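GNA33 (Neisseria gonorrhoeae FA 1090, PDB 2G5D) probably acts as a lytic transglycosylase that cleaves the MurNAc-GlcNAc linkage of peptidoglycan exolytically, forming a 1,6-anhydro bond in the MurNAc residue. Local coordinates at residues 28-31 against 32-35; 200-204 against 205-209; 231-234 against 235-238. All blocks are in the same frame, centred on the assembly; numbering follows the deposited sequence.

Contact 1 of 3, residues 28-31 against 32-35; sequences PDPA and GTTV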
loop_
_atom_site.group_PDB
_atom_site.type_symbol
_atom_site.label_atom_id
_atom_site.label_comp_id
_atom_site.label_asym_id
_atom_site.label_seq_id
_atom_site.Cartn_x
_atom_site.Cartn_y
_atom_site.Cartn_z
ATOM N N PRO A 28 -0.671 7.507 31.242
ATOM C CA PRO A 28 -1.757 6.948 30.422
ATOM C C PRO A 28 -3.145 7.428 30.854
ATOM O O PRO A 28 -3.400 7.621 32.048
ATOM C CB PRO A 28 -1.644 5.431 30.640
ATOM C CG PRO A 28 -0.613 5.216 31.678
ATOM C CD PRO A 28 -0.101 6.520 32.179
ATOM N N ASP A 29 -4.017 7.652 29.875
ATOM C CA ASP A 29 -5.439 7.823 30.131
ATOM C C ASP A 29 -5.911 6.527 30.786
ATOM O O ASP A 29 -5.470 5.438 30.389
ATOM C CB ASP A 29 -6.175 8.121 28.823
ATOM C CG ASP A 29 -5.787 9.473 28.244
ATOM O OD1 ASP A 29 -5.996 10.481 28.926
ATOM O OD2 ASP A 29 -5.262 9.545 27.124
ATOM N N PRO A 30 -6.748 6.640 31.838
ATOM C CA PRO A 30 -7.103 5.420 32.570
ATOM C C PRO A 30 -8.116 4.516 31.836
ATOM O O PRO A 30 -8.767 4.951 30.880
ATOM C CB PRO A 30 -7.648 5.950 33.890
ATOM C CG PRO A 30 -8.119 7.341 33.597
ATOM C CD PRO A 30 -7.350 7.853 32.428
ATOM N N ALA A 31 -8.200 3.257 32.268
ATOM C CA ALA A 31 -9.073 2.253 31.655
ATOM C C ALA A 31 -10.517 2.761 31.564
ATOM O O ALA A 31 -11.018 3.419 32.484
ATOM C CB ALA A 31 -8.990 0.939 32.413
ATOM N N GLY A 32 -11.145 2.538 30.413
ATOM C CA GLY A 32 -12.499 3.033 30.194
ATOM C C GLY A 32 -12.584 4.423 29.576
ATOM O O GLY A 32 -13.677 4.895 29.304
ATOM N N THR A 33 -11.446 5.085 29.362
ATOM C CA THR A 33 -11.439 6.438 28.753
ATOM C C THR A 33 -11.896 6.359 27.299
ATOM O O THR A 33 -11.512 5.452 26.574
ATOM C CB THR A 33 -10.039 7.135 28.848
ATOM O OG1 THR A 33 -9.703 7.342 30.225
ATOM C CG2 THR A 33 -10.027 8.500 28.148
ATOM N N THR A 34 -12.742 7.302 26.888
ATOM C CA THR A 34 -13.311 7.260 25.552
ATOM C C THR A 34 -13.032 8.547 24.772
ATOM O O THR A 34 -12.904 9.627 25.353
ATOM C CB THR A 34 -14.838 6.965 25.580
ATOM O OG1 THR A 34 -15.440 7.721 26.623
ATOM C CG2 THR A 34 -15.121 5.500 25.855
ATOM N N VAL A 35 -12.912 8.401 23.453
ATOM C CA VAL A 35 -12.830 9.507 22.496
ATOM C C VAL A 35 -13.774 9.086 21.380
ATOM O O VAL A 35 -13.876 7.902 21.061
ATOM C CB VAL A 35 -11.371 9.689 21.916
ATOM C CG1 VAL A 35 -11.379 10.547 20.664
ATOM C CG2 VAL A 35 -10.444 10.315 22.938
#
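Thr33 folds its hydroxyl back over the turn to meet Pro30, and both of its donors converge on one acceptor. Thr33 OG1 gives a short hydrogen bond of 2.6 Å to Pro30 O, while Thr33 N reaches the same Pro30 O at 3.1 Å in the bond that closes the turn. Neither donor lies exactly in the plane of that carbonyl: the hydroxyl is tilted 22° from it and the amide slightly less. The side-chain bond depends on the first torsion of Thr33, which sets OG1 beside its own backbone N (chi1 -63°) and sends CG2 the other way, anti to that N. From this position OG1 also rests against the pyrrolidine ring, with Pro30 CD 3.3 Å from Thr33 OG1 and CG a little farther off. The methyl branch is used separately: Thr33 CG2 lies 3.9 Å from Asp29 CB, an apolar touch next to the hydroxyl grip. Beyond the turn, the side chains of Asp29 and Thr33 both pack on Trp106 of strand 103-110 and on Val44 of strand 40-44. Gly32 takes a positive phi of 91°, where any beta carbon would collide with Ala31 O, as expected of a glycine at the third position of such a turn. The backbone angles of Ala31 and Gly32 make this a type II beta turn from Pro30 to Thr33, whose closing carbonyl takes a second bond from the threonine hydroxyl; it leads the chain into strand 34-37.

Contact 2 of 3, residues 200-204 against 205-209; sequences GRFEG and SRFLP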
loop_
_atom_site.group_PDB
_atom_site.type_symbol
_atom_site.label_atom_id
_atom_site.label_comp_id
_atom_site.label_asym_id
_atom_site.label_seq_id
_atom_site.Cartn_x
_atom_site.Cartn_y
_atom_site.Cartn_z
ATOM N N GLY A 200 0.094 15.271 -17.226
ATOM C CA GLY A 200 0.026 15.495 -18.667
ATOM C C GLY A 200 1.353 15.785 -19.341
ATOM O O GLY A 200 2.422 15.557 -18.765
ATOM N N ARG A 201 1.269 16.280 -20.573
ATOM C CA ARG A 201 2.440 16.594 -21.396
ATOM C C ARG A 201 2.129 17.750 -22.345
ATOM O O ARG A 201 0.990 17.899 -22.793
ATOM C CB ARG A 201 2.884 15.367 -22.201
ATOM C CG ARG A 201 1.768 14.719 -23.019
ATOM C CD ARG A 201 2.280 13.661 -23.975
ATOM N NE ARG A 201 1.310 13.434 -25.043
ATOM C CZ ARG A 201 1.379 13.978 -26.253
ATOM N NH1 ARG A 201 2.389 14.770 -26.583
ATOM N NH2 ARG A 201 0.434 13.721 -27.143
ATOM N N PHE A 202 3.148 18.555 -22.650
ATOM C CA PHE A 202 3.021 19.652 -23.613
ATOM C C PHE A 202 2.974 19.100 -25.038
ATOM O O PHE A 202 3.731 18.191 -25.388
ATOM C CB PHE A 202 4.182 20.647 -23.490
ATOM C CG PHE A 202 4.391 21.192 -22.095
ATOM C CD1 PHE A 202 5.569 20.921 -21.400
ATOM C CD2 PHE A 202 3.419 21.981 -21.482
ATOM C CE1 PHE A 202 5.776 21.429 -20.107
ATOM C CE2 PHE A 202 3.616 22.492 -20.200
ATOM C CZ PHE A 202 4.795 22.210 -19.507
ATOM N N GLU A 203 2.074 19.651 -25.848
ATOM C CA GLU A 203 1.918 19.258 -27.250
ATOM C C GLU A 203 1.218 20.394 -27.980
ATOM O O GLU A 203 0.033 20.656 -27.743
ATOM C CB GLU A 203 1.121 17.949 -27.369
ATOM C CG GLU A 203 0.780 17.510 -28.799
ATOM C CD GLU A 203 1.939 16.838 -29.524
ATOM O OE1 GLU A 203 2.706 16.078 -28.889
ATOM O OE2 GLU A 203 2.068 17.054 -30.747
ATOM N N GLY A 204 1.960 21.064 -28.863
ATOM C CA GLY A 204 1.484 22.272 -29.529
ATOM C C GLY A 204 1.559 23.419 -28.544
ATOM O O GLY A 204 2.625 23.702 -27.996
ATOM N N SER A 205 0.426 24.080 -28.322
ATOM C CA SER A 205 0.294 25.031 -27.219
ATOM C C SER A 205 -0.763 24.510 -26.246
ATOM O O SER A 205 -1.559 25.272 -25.694
ATOM C CB SER A 205 -0.051 26.438 -27.729
ATOM O OG SER A 205 -1.423 26.545 -28.065
ATOM N N ARG A 206 -0.757 23.196 -26.043
ATOM C CA ARG A 206 -1.718 22.545 -25.161
ATOM C C ARG A 206 -1.048 21.708 -24.077
ATOM O O ARG A 206 0.102 21.286 -24.220
ATOM C CB ARG A 206 -2.664 21.655 -25.967
ATOM C CG ARG A 206 -3.631 22.388 -26.892
ATOM C CD ARG A 206 -4.601 21.380 -27.480
ATOM N NE ARG A 206 -5.755 22.003 -28.119
ATOM C CZ ARG A 206 -6.940 21.415 -28.254
ATOM N NH1 ARG A 206 -7.137 20.191 -27.770
ATOM N NH2 ARG A 206 -7.933 22.055 -28.862
ATOM N N PHE A 207 -1.788 21.486 -22.992
ATOM C CA PHE A 207 -1.436 20.521 -21.956
ATOM C C PHE A 207 -2.543 19.467 -21.949
ATOM O O PHE A 207 -3.685 19.753 -21.576
ATOM C CB PHE A 207 -1.323 21.218 -20.596
ATOM C CG PHE A 207 -0.542 20.439 -19.569
ATOM C CD1 PHE A 207 -1.202 19.695 -18.587
ATOM C CD2 PHE A 207 0.851 20.458 -19.572
ATOM C CE1 PHE A 207 -0.492 18.981 -17.632
ATOM C CE2 PHE A 207 1.573 19.743 -18.618
ATOM C CZ PHE A 207 0.897 19.002 -17.648
ATOM N N LEU A 208 -2.201 18.265 -22.403
ATOM C CA LEU A 208 -3.166 17.185 -22.607
ATOM C C LEU A 208 -2.950 16.074 -21.587
ATOM O O LEU A 208 -1.811 15.857 -21.162
ATOM C CB LEU A 208 -2.998 16.585 -24.006
ATOM C CG LEU A 208 -2.688 17.493 -25.197
ATOM C CD1 LEU A 208 -2.036 16.679 -26.298
ATOM C CD2 LEU A 208 -3.951 18.187 -25.689
ATOM N N PRO A 209 -4.032 15.356 -21.204
ATOM C CA PRO A 209 -3.899 14.168 -20.350
ATOM C C PRO A 209 -2.764 13.266 -20.834
ATOM O O PRO A 209 -2.547 13.158 -22.043
ATOM C CB PRO A 209 -5.249 13.467 -20.523
ATOM C CG PRO A 209 -6.202 14.579 -20.758
ATOM C CD PRO A 209 -5.446 15.635 -21.531
HETATM O O HOH W 1 -0.778 12.339 -24.023
#
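Strands 200-203 and 206-209 run antiparallel as a hairpin, their short axes 4.7 Å apart at closest and their directions 143° apart, with Arg201 and Leu208 forming a hydrogen-bonded pair. On one face the non-hydrogen-bonded pair Phe202 and Phe207 makes an offset edge-to-face (T-shaped) contact. The edge of Phe207 is turned toward the face of Phe202, the planes at 65°, and Phe207 CD2 comes to 3.5 Å from Phe202 CE2. Phe207 CE1 and CZ lie against Gly200, where a side chain would collide with the ring. Ile148 of the adjacent strand 148-151 and Ile165 of the outer strand 163-165 also pack on both phenylalanines. On the other face Arg201 NH1 meets Glu203 OE1 at 2.7 Å in a nearly straight salt bridge, within the guanidinium plane but on the anti side of the carboxylate. Glu203 bends at chi2 (79°) to bring its carboxylate to the arginine. Leu208 CD1 lies over one guanidinium face and touches Glu203 CB at 3.6 Å. A water accepts from Arg201 NE and donates to Pro209 O, bridging the strands. The hairpin thus separates its chemistry by face, aromatic on one side, an ion pair covered by leucine on the other; Glu203 OE1 and the water, both in the plane of the Arg201 guanidinium, probably restrict its rotation.

Contact 3 of 3, residues 231-234 against 235-238; sequences AEDP and VELF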
loop_
_atom_site.group_PDB
_atom_site.type_symbol
_atom_site.label_atom_id
_atom_site.label_comp_id
_atom_site.label_asym_id
_atom_site.label_seq_id
_atom_site.Cartn_x
_atom_site.Cartn_y
_atom_site.Cartn_z
ATOM N N ALA A 231 9.795 -7.681 -17.971
ATOM C CA ALA A 231 9.051 -8.805 -17.404
ATOM C C ALA A 231 8.828 -9.902 -18.450
ATOM O O ALA A 231 8.695 -9.619 -19.644
ATOM C CB ALA A 231 7.717 -8.320 -16.860
ATOM N N GLU A 232 8.756 -11.153 -18.007
ATOM C CA GLU A 232 8.477 -12.258 -18.925
ATOM C C GLU A 232 7.008 -12.274 -19.355
ATOM O O GLU A 232 6.698 -12.487 -20.541
ATOM C CB GLU A 232 8.865 -13.611 -18.309
ATOM C CG GLU A 232 10.364 -13.879 -18.322
ATOM C CD GLU A 232 10.728 -15.268 -17.865
ATOM O OE1 GLU A 232 11.886 -15.458 -17.411
ATOM O OE2 GLU A 232 9.867 -16.169 -17.953
ATOM N N ASP A 233 6.127 -12.033 -18.382
ATOM C CA ASP A 233 4.686 -12.154 -18.549
ATOM C C ASP A 233 3.996 -10.797 -18.346
ATOM O O ASP A 233 4.206 -10.167 -17.314
ATOM C CB ASP A 233 4.139 -13.175 -17.542
ATOM C CG ASP A 233 2.665 -13.452 -17.731
ATOM O OD1 ASP A 233 2.328 -14.302 -18.577
ATOM O OD2 ASP A 233 1.833 -12.827 -17.038
ATOM N N PRO A 234 3.151 -10.360 -19.319
ATOM C CA PRO A 234 2.445 -9.055 -19.284
ATOM C C PRO A 234 1.291 -8.986 -18.277
ATOM O O PRO A 234 0.931 -7.893 -17.832
ATOM C CB PRO A 234 1.852 -8.946 -20.694
ATOM C CG PRO A 234 1.599 -10.362 -21.083
ATOM C CD PRO A 234 2.788 -11.124 -20.535
ATOM N N VAL A 235 0.682 -10.126 -17.971
ATOM C CA VAL A 235 -0.379 -10.185 -16.956
ATOM C C VAL A 235 0.232 -10.085 -15.556
ATOM O O VAL A 235 -0.270 -9.330 -14.708
ATOM C CB VAL A 235 -1.285 -11.450 -17.095
ATOM C CG1 VAL A 235 -2.298 -11.541 -15.938
ATOM C CG2 VAL A 235 -2.007 -11.437 -18.423
ATOM N N GLU A 236 1.324 -10.815 -15.324
ATOM C CA GLU A 236 2.088 -10.642 -14.086
ATOM C C GLU A 236 2.569 -9.205 -13.924
ATOM O O GLU A 236 2.568 -8.683 -12.802
ATOM C CB GLU A 236 3.263 -11.621 -13.957
ATOM C CG GLU A 236 2.863 -13.069 -13.755
ATOM C CD GLU A 236 4.046 -13.965 -13.427
ATOM O OE1 GLU A 236 4.302 -14.898 -14.185
ATOM O OE2 GLU A 236 4.731 -13.747 -12.407
ATOM N N LEU A 237 2.960 -8.553 -15.023
ATOM C CA LEU A 237 3.355 -7.137 -14.937
ATOM C C LEU A 237 2.162 -6.268 -14.617
ATOM O O LEU A 237 2.278 -5.280 -13.883
ATOM C CB LEU A 237 3.960 -6.626 -16.238
ATOM C CG LEU A 237 5.162 -5.677 -16.215
ATOM C CD1 LEU A 237 5.153 -4.752 -17.459
ATOM C CD2 LEU A 237 5.378 -4.890 -14.884
ATOM N N PHE A 238 1.013 -6.636 -15.187
ATOM C CA PHE A 238 -0.198 -5.873 -15.012
ATOM C C PHE A 238 -0.524 -5.835 -13.527
ATOM O O PHE A 238 -0.807 -4.772 -12.977
ATOM C CB PHE A 238 -1.352 -6.476 -15.828
ATOM C CG PHE A 238 -2.641 -5.708 -15.701
ATOM C CD1 PHE A 238 -2.970 -4.727 -16.628
ATOM C CD2 PHE A 238 -3.509 -5.954 -14.653
ATOM C CE1 PHE A 238 -4.151 -4.005 -16.517
ATOM C CE2 PHE A 238 -4.690 -5.231 -14.524
ATOM C CZ PHE A 238 -5.010 -4.257 -15.460
#
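Asp233 OD2 accepts from Glu236 N at 2.7 Å, a nearly straight bond (167°) made through the lone pair on the anti side, away from the other carboxylate oxygen. This is the capping bond of an N-cap: Asp233 stands immediately before helix 234-243 and takes up an amide of the first turn, which has no carbonyl of an earlier turn to bind. The side chain gets there with CG anti to the backbone N (chi1 -175°), a torsion that lays the carboxylate alongside the start of the helix. The same oxygen also touches the side chains that follow, with Asp233 OD2 3.4 Å from both Val235 CB and Glu236 CG. Backbone bonds continue the pattern, Leu237 N to Asp233 O at 3.1 Å and Phe238 N to Pro234 O at 2.9 Å. Pro234, at the first helical position, has no amide hydrogen that would need a partner there. On a different side of the turn, Leu237 CG packs on Ala231 CB at 3.7 Å, fastening the helix to the end of strand 227-231, and Ile140 of strand 138-141 touches both residues. The two acidic side chains come near each other, Asp233 OD2 and Glu236 OE1 being 4.3 Å apart, but each has a basic partner on helix 288-297: Glu236 OE1 pairs with Lys292, and Asp233 OD1 with Arg296. Asp233 thus caps the helix with OD2 while OD1 faces helix 288-297. The adjoining positive charges, together with the helix dipole, would probably favour the ionised carboxylate and offset the repulsion between the acids.

From the N terminus, the chain first turns tightly at contact 1, just before strand 34-37, which pairs antiparallel with strand 40-44. Much later it enters the region of the MltA-specific insert, where contact 2 closes the hairpin of strands 197-203 and 206-209 in a five-stranded mixed sheet. Contact 3 follows, where strand 227-231 gives way to helix 234-243. The three lie in series, neither nesting nor crossing. Contacts 2 and 3 share the insert, their centres about 30 Å apart, whereas contact 1 sits across the chain's centre from both, about 55 Å and 50 Å away between centres. Each therefore illustrates local closure: turn, hairpin and helix cap.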